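Local coordinates for protein AP endonuclease, family 2 (Brucella melitensis biovar Abortus, PDB 3NGF) that probably interconverts hydroxypyruvate and tartronate semialdehyde as a manganese-binding hydroxypyruvate isomerase of the AP endonuclease 2 family, at residues H209-E223 with Y240-T254. Sequence-based numbering, arbitrary orientation.
Sequences HVQIASVPDRHEPDE and YRGWVGCEYNPRGKT. With MN (manganese (II) ion), chain C.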
loop_
_atom_site.group_PDB
_atom_site.type_symbol
_atom_site.label_atom_id
_atom_site.label_comp_id
_atom_site.label_asym_id
_atom_site.label_seq_id
_atom_site.Cartn_x
_atom_site.Cartn_y
_atom_site.Cartn_z
ATOM N N HIS A 209 2.490 6.022 3.922
ATOM C CA HIS A 209 1.171 5.701 3.422
ATOM C C HIS A 209 0.448 4.968 4.537
ATOM O O HIS A 209 1.077 4.283 5.352
ATOM C CB HIS A 209 1.239 4.863 2.148
ATOM C CG HIS A 209 -0.074 4.756 1.427
ATOM N ND1 HIS A 209 -0.779 5.859 1.004
ATOM C CD2 HIS A 209 -0.826 3.678 1.095
ATOM C CE1 HIS A 209 -1.917 5.463 0.446
ATOM N NE2 HIS A 209 -1.964 4.142 0.483
ATOM N N VAL A 210 -0.859 5.148 4.553
ATOM C CA VAL A 210 -1.753 4.544 5.520
ATOM C C VAL A 210 -2.893 3.917 4.702
ATOM O O VAL A 210 -3.293 4.441 3.673
ATOM C CB VAL A 210 -2.293 5.585 6.528
ATOM C CG1 VAL A 210 -3.373 4.950 7.469
ATOM C CG2 VAL A 210 -1.151 6.204 7.338
ATOM N N GLN A 211 -3.372 2.775 5.161
ATOM C CA GLN A 211 -4.556 2.133 4.616
ATOM C C GLN A 211 -5.509 1.780 5.748
ATOM O O GLN A 211 -5.083 1.630 6.904
ATOM C CB GLN A 211 -4.194 0.884 3.827
ATOM C CG GLN A 211 -3.506 1.196 2.486
ATOM C CD GLN A 211 -2.978 -0.042 1.837
ATOM O OE1 GLN A 211 -2.413 -0.899 2.502
ATOM N NE2 GLN A 211 -3.188 -0.168 0.535
ATOM N N ILE A 212 -6.793 1.696 5.403
ATOM C CA ILE A 212 -7.874 1.407 6.350
ATOM C C ILE A 212 -8.910 0.405 5.822
ATOM O O ILE A 212 -9.168 0.297 4.613
ATOM C CB ILE A 212 -8.612 2.698 6.820
ATOM C CG1 ILE A 212 -9.392 3.361 5.675
ATOM C CG2 ILE A 212 -7.617 3.675 7.486
ATOM C CD1 ILE A 212 -10.284 4.554 6.115
ATOM N N ALA A 213 -9.504 -0.335 6.764
ATOM C CA ALA A 213 -10.598 -1.249 6.506
ATOM C C ALA A 213 -11.127 -1.671 7.875
ATOM O O ALA A 213 -10.368 -1.679 8.871
ATOM C CB ALA A 213 -10.136 -2.501 5.682
ATOM N N SER A 214 -12.408 -2.000 7.958
ATOM C CA SER A 214 -12.962 -2.464 9.238
ATOM C C SER A 214 -12.257 -3.725 9.741
ATOM O O SER A 214 -11.806 -4.560 8.946
ATOM C CB SER A 214 -14.483 -2.696 9.154
ATOM O OG SER A 214 -14.817 -3.867 8.449
ATOM N N VAL A 215 -12.182 -3.845 11.061
ATOM C CA VAL A 215 -11.655 -5.038 11.715
ATOM C C VAL A 215 -12.815 -5.647 12.529
ATOM O O VAL A 215 -13.446 -4.939 13.293
ATOM C CB VAL A 215 -10.446 -4.691 12.625
ATOM C CG1 VAL A 215 -9.963 -5.944 13.373
ATOM C CG2 VAL A 215 -9.307 -4.058 11.815
ATOM N N PRO A 216 -13.073 -6.955 12.391
ATOM C CA PRO A 216 -12.272 -7.913 11.644
ATOM C C PRO A 216 -12.688 -8.199 10.187
ATOM O O PRO A 216 -11.991 -8.963 9.495
ATOM C CB PRO A 216 -12.438 -9.180 12.477
ATOM C CG PRO A 216 -13.875 -9.103 12.938
ATOM C CD PRO A 216 -14.087 -7.639 13.231
ATOM N N ASP A 217 -13.798 -7.648 9.712
ATOM C CA ASP A 217 -14.367 -8.155 8.451
ATOM C C ASP A 217 -13.942 -7.456 7.149
ATOM O O ASP A 217 -14.374 -7.859 6.078
ATOM C CB ASP A 217 -15.872 -8.240 8.539
ATOM C CG ASP A 217 -16.318 -9.293 9.532
ATOM O OD1 ASP A 217 -15.728 -10.402 9.529
ATOM O OD2 ASP A 217 -17.228 -9.001 10.303
ATOM N N ARG A 218 -13.105 -6.442 7.282
ATOM C CA ARG A 218 -12.413 -5.784 6.154
ATOM C C ARG A 218 -13.385 -5.100 5.198
ATOM O O ARG A 218 -13.239 -5.171 3.985
ATOM C CB ARG A 218 -11.472 -6.767 5.453
ATOM C CG ARG A 218 -10.252 -6.100 4.821
ATOM C CD ARG A 218 -9.266 -7.109 4.257
ATOM N NE ARG A 218 -8.034 -6.434 3.846
ATOM C CZ ARG A 218 -6.927 -7.056 3.430
ATOM N NH1 ARG A 218 -6.887 -8.377 3.308
ATOM N NH2 ARG A 218 -5.868 -6.340 3.101
ATOM N N HIS A 219 -14.357 -4.401 5.778
ATOM C CA HIS A 219 -15.349 -3.638 5.021
ATOM C C HIS A 219 -15.176 -2.127 5.287
ATOM O O HIS A 219 -14.128 -1.684 5.772
ATOM C CB HIS A 219 -16.791 -4.091 5.356
ATOM C CG HIS A 219 -17.067 -5.553 5.164
ATOM N ND1 HIS A 219 -16.766 -6.231 4.001
ATOM C CD2 HIS A 219 -17.684 -6.452 5.969
ATOM C CE1 HIS A 219 -17.144 -7.495 4.118
ATOM N NE2 HIS A 219 -17.714 -7.654 5.300
ATOM N N GLU A 220 -16.192 -1.330 4.954
ATOM C CA GLU A 220 -16.167 0.112 5.193
ATOM C C GLU A 220 -15.685 0.471 6.597
ATOM O O GLU A 220 -16.065 -0.208 7.570
ATOM C CB GLU A 220 -17.561 0.699 4.982
ATOM C CG GLU A 220 -17.962 0.829 3.513
ATOM C CD GLU A 220 -18.521 -0.450 2.858
ATOM O OE1 GLU A 220 -18.570 -1.528 3.484
ATOM O OE2 GLU A 220 -18.953 -0.348 1.690
ATOM N N PRO A 221 -14.901 1.565 6.741
ATOM C CA PRO A 221 -14.349 1.952 8.061
ATOM C C PRO A 221 -15.372 2.667 8.969
ATOM O O PRO A 221 -15.074 3.720 9.544
ATOM C CB PRO A 221 -13.231 2.927 7.704
ATOM C CG PRO A 221 -13.730 3.588 6.425
ATOM C CD PRO A 221 -14.428 2.468 5.669
ATOM N N ASP A 222 -16.581 2.145 9.029
ATOM C CA ASP A 222 -17.625 2.707 9.870
ATOM C C ASP A 222 -18.272 1.613 10.706
ATOM O O ASP A 222 -19.379 1.791 11.201
ATOM C CB ASP A 222 -18.672 3.401 9.009
ATOM C CG ASP A 222 -19.369 2.456 8.061
ATOM O OD1 ASP A 222 -18.991 1.267 7.972
ATOM O OD2 ASP A 222 -20.321 2.917 7.427
ATOM N N GLU A 223 -17.602 0.469 10.817
ATOM C CA GLU A 223 -18.130 -0.661 11.585
ATOM C C GLU A 223 -16.957 -1.370 12.239
ATOM O O GLU A 223 -15.809 -1.124 11.910
ATOM C CB GLU A 223 -18.880 -1.651 10.688
ATOM C CG GLU A 223 -17.937 -2.305 9.649
ATOM C CD GLU A 223 -18.489 -3.504 8.916
ATOM O OE1 GLU A 223 -19.688 -3.545 8.566
ATOM O OE2 GLU A 223 -17.684 -4.410 8.647
ATOM N N TYR A 240 0.557 13.950 9.885
ATOM C CA TYR A 240 0.552 13.131 8.678
ATOM C C TYR A 240 -0.186 13.858 7.569
ATOM O O TYR A 240 -1.316 14.279 7.769
ATOM C CB TYR A 240 -0.108 11.774 8.929
ATOM C CG TYR A 240 -0.116 10.894 7.710
ATOM C CD1 TYR A 240 1.072 10.369 7.199
ATOM C CD2 TYR A 240 -1.292 10.594 7.058
ATOM C CE1 TYR A 240 1.072 9.576 6.070
ATOM C CE2 TYR A 240 -1.300 9.810 5.904
ATOM C CZ TYR A 240 -0.123 9.295 5.432
ATOM O OH TYR A 240 -0.155 8.500 4.326
ATOM N N ARG A 241 0.451 14.011 6.414
ATOM C CA ARG A 241 -0.172 14.665 5.270
ATOM C C ARG A 241 -0.020 13.866 3.987
ATOM O O ARG A 241 -0.022 14.429 2.886
ATOM C CB ARG A 241 0.422 16.080 5.113
ATOM C CG ARG A 241 0.297 16.930 6.376
ATOM C CD ARG A 241 -1.093 17.478 6.617
ATOM N NE ARG A 241 -1.102 18.357 7.788
ATOM C CZ ARG A 241 -1.267 17.959 9.054
ATOM N NH1 ARG A 241 -1.475 16.668 9.367
ATOM N NH2 ARG A 241 -1.241 18.869 10.026
ATOM N N GLY A 242 0.126 12.552 4.116
ATOM C CA GLY A 242 0.053 11.654 2.960
ATOM C C GLY A 242 -1.406 11.335 2.667
ATOM O O GLY A 242 -2.291 12.104 3.027
ATOM N N TRP A 243 -1.658 10.201 2.020
ATOM C CA TRP A 243 -3.005 9.779 1.672
ATOM C C TRP A 243 -3.410 8.610 2.556
ATOM O O TRP A 243 -2.555 7.920 3.108
ATOM C CB TRP A 243 -3.071 9.317 0.218
ATOM C CG TRP A 243 -2.900 10.397 -0.814
ATOM C CD1 TRP A 243 -1.739 10.926 -1.244
ATOM C CD2 TRP A 243 -3.934 11.052 -1.538
ATOM N NE1 TRP A 243 -1.971 11.878 -2.209
ATOM C CE2 TRP A 243 -3.317 11.977 -2.409
ATOM C CE3 TRP A 243 -5.326 10.940 -1.552
ATOM C CZ2 TRP A 243 -4.045 12.806 -3.258
ATOM C CZ3 TRP A 243 -6.057 11.778 -2.414
ATOM C CH2 TRP A 243 -5.414 12.669 -3.259
ATOM N N VAL A 244 -4.703 8.377 2.644
ATOM C CA VAL A 244 -5.255 7.229 3.346
ATOM C C VAL A 244 -5.959 6.333 2.333
ATOM O O VAL A 244 -6.995 6.724 1.763
ATOM C CB VAL A 244 -6.228 7.661 4.474
ATOM C CG1 VAL A 244 -6.790 6.439 5.196
ATOM C CG2 VAL A 244 -5.517 8.569 5.462
ATOM N N GLY A 245 -5.379 5.165 2.058
ATOM C CA GLY A 245 -5.933 4.237 1.065
ATOM C C GLY A 245 -7.098 3.427 1.609
ATOM O O GLY A 245 -7.007 2.877 2.702
ATOM N N CYS A 246 -8.186 3.366 0.847
ATOM C CA CYS A 246 -9.385 2.596 1.227
ATOM C C CYS A 246 -9.360 1.163 0.650
ATOM O O CYS A 246 -10.085 0.813 -0.299
ATOM C CB CYS A 246 -10.642 3.345 0.785
ATOM S SG CYS A 246 -10.802 4.979 1.560
ATOM N N GLU A 247 -8.548 0.320 1.269
ATOM C CA GLU A 247 -8.355 -1.039 0.842
ATOM C C GLU A 247 -9.292 -1.928 1.659
ATOM O O GLU A 247 -8.857 -2.686 2.566
ATOM C CB GLU A 247 -6.916 -1.473 1.066
ATOM C CG GLU A 247 -6.626 -2.775 0.383
ATOM C CD GLU A 247 -5.241 -3.284 0.660
ATOM O OE1 GLU A 247 -4.590 -2.821 1.624
ATOM O OE2 GLU A 247 -4.823 -4.170 -0.094
ATOM N N TYR A 248 -10.568 -1.805 1.343
ATOM C CA TYR A 248 -11.577 -2.610 1.980
ATOM C C TYR A 248 -12.473 -3.215 0.925
ATOM O O TYR A 248 -12.562 -2.735 -0.220
ATOM C CB TYR A 248 -12.376 -1.786 3.003
ATOM C CG TYR A 248 -13.259 -0.653 2.468
ATOM C CD1 TYR A 248 -14.430 -0.917 1.769
ATOM C CD2 TYR A 248 -12.910 0.680 2.668
ATOM C CE1 TYR A 248 -15.252 0.113 1.306
ATOM C CE2 TYR A 248 -13.730 1.727 2.201
ATOM C CZ TYR A 248 -14.905 1.432 1.534
ATOM O OH TYR A 248 -15.725 2.458 1.106
ATOM N N ASN A 249 -13.138 -4.276 1.332
ATOM C CA ASN A 249 -14.131 -4.945 0.492
ATOM C C ASN A 249 -15.505 -4.435 0.866
ATOM O O ASN A 249 -15.975 -4.682 1.976
ATOM C CB ASN A 249 -14.058 -6.445 0.703
ATOM C CG ASN A 249 -12.674 -6.988 0.492
ATOM O OD1 ASN A 249 -12.018 -6.703 -0.538
ATOM N ND2 ASN A 249 -12.219 -7.817 1.433
ATOM N N PRO A 250 -16.167 -3.718 -0.048
ATOM C CA PRO A 250 -17.452 -3.135 0.374
ATOM C C PRO A 250 -18.442 -4.202 0.844
ATOM O O PRO A 250 -18.490 -5.298 0.262
ATOM C CB PRO A 250 -17.932 -2.425 -0.897
ATOM C CG PRO A 250 -16.650 -2.098 -1.662
ATOM C CD PRO A 250 -15.779 -3.291 -1.417
ATOM N N ARG A 251 -19.217 -3.898 1.887
ATOM C CA ARG A 251 -20.294 -4.798 2.348
ATOM C C ARG A 251 -21.223 -5.214 1.218
ATOM O O ARG A 251 -21.569 -6.390 1.073
ATOM C CB ARG A 251 -21.145 -4.107 3.416
ATOM C CG ARG A 251 -20.593 -4.148 4.815
ATOM C CD ARG A 251 -21.594 -3.508 5.782
ATOM N NE ARG A 251 -21.769 -2.087 5.482
ATOM C CZ ARG A 251 -21.045 -1.092 5.994
ATOM N NH1 ARG A 251 -20.092 -1.327 6.888
ATOM N NH2 ARG A 251 -21.278 0.163 5.611
ATOM N N GLY A 252 -21.663 -4.230 0.447
ATOM C CA GLY A 252 -22.548 -4.469 -0.678
ATOM C C GLY A 252 -22.068 -3.675 -1.872
ATOM O O GLY A 252 -20.903 -3.762 -2.251
ATOM N N LYS A 253 -22.974 -2.904 -2.466
ATOM C CA LYS A 253 -22.619 -2.019 -3.575
ATOM C C LYS A 253 -21.660 -0.951 -3.061
ATOM O O LYS A 253 -21.913 -0.356 -2.023
ATOM C CB LYS A 253 -23.869 -1.350 -4.136
ATOM C CG LYS A 253 -23.605 -0.387 -5.288
ATOM C CD LYS A 253 -24.919 0.196 -5.811
ATOM C CE LYS A 253 -24.694 1.095 -7.015
ATOM N NZ LYS A 253 -24.008 0.337 -8.096
ATOM N N THR A 254 -20.585 -0.675 -3.806
ATOM C CA THR A 254 -19.563 0.248 -3.338
ATOM C C THR A 254 -20.158 1.604 -2.900
ATOM O O THR A 254 -19.892 2.049 -1.777
ATOM C CB THR A 254 -18.460 0.491 -4.406
ATOM O OG1 THR A 254 -17.825 -0.751 -4.750
ATOM C CG2 THR A 254 -17.419 1.442 -3.895
HETATM MN MN MN C . -2.816 -3.152 2.660
HETATM O O HOH W 1 0.496 8.309 0.996
HETATM O O HOH W 2 -13.847 -8.709 3.471
HETATM O O HOH W 3 -6.758 -3.671 4.192
HETATM O O HOH W 4 -17.972 1.550 0.042
HETATM O O HOH W 5 -21.280 -1.351 0.628
HETATM O O HOH W 6 -1.619 -3.346 0.511
HETATM O O HOH W 7 -3.085 -5.394 2.443
#
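Val210 and Gln211 pair in parallel with Val244 and Gly245, the axes of strands 209-212 and 243-246 inclined by 33°: Gly245 N donates to Val210 O (2.7 Å), and Gly245 O accepts from Ile212 N (3.0 Å). On one face of this pair, Ile212 CG2 meets Val244 CG1 at 3.7 Å, and Val210 CG2 lies over the Tyr240 ring; helix 228-237 covers Val210 and Ile212. Gln211 points from the opposite face, and Glu247, just past strand 243-246, meets it at the metal. Manganese is bound by Gln211 OE1 (2.3 Å) and by Glu247 OE1 (2.1 Å), with amide and carboxylate planes 41° apart; Glu150, Asp185 and two waters complete the site, while Glu41 accepts a hydrogen bond from Gln211 NE2. With helix 228-237 the strands form a beta-alpha-beta unit, the seventh and eighth strands of the TIM barrel, and the metal sits at their C-terminal ends, consistent with the predicted proton-transfer role of Glu247.

Beyond the strands the loops interlock. Glu220 CA makes a CH-pi contact over the Tyr248 ring face, 3.8 Å from its centroid. Bent at chi2, Glu220 turns its carboxylate to Arg251, where the syn lone pair of OE1 takes the backbone N-H (171° at the hydrogen) and OE1 also lies over the guanidinium face. Arg251 NH1 salt-bridges Asp222 OD1, in the guanidinium plane, and Glu223 OE1, from above that carboxylate. His219 ND1 donates to Asn249 O (2.7 Å), which lies near the imidazole plane.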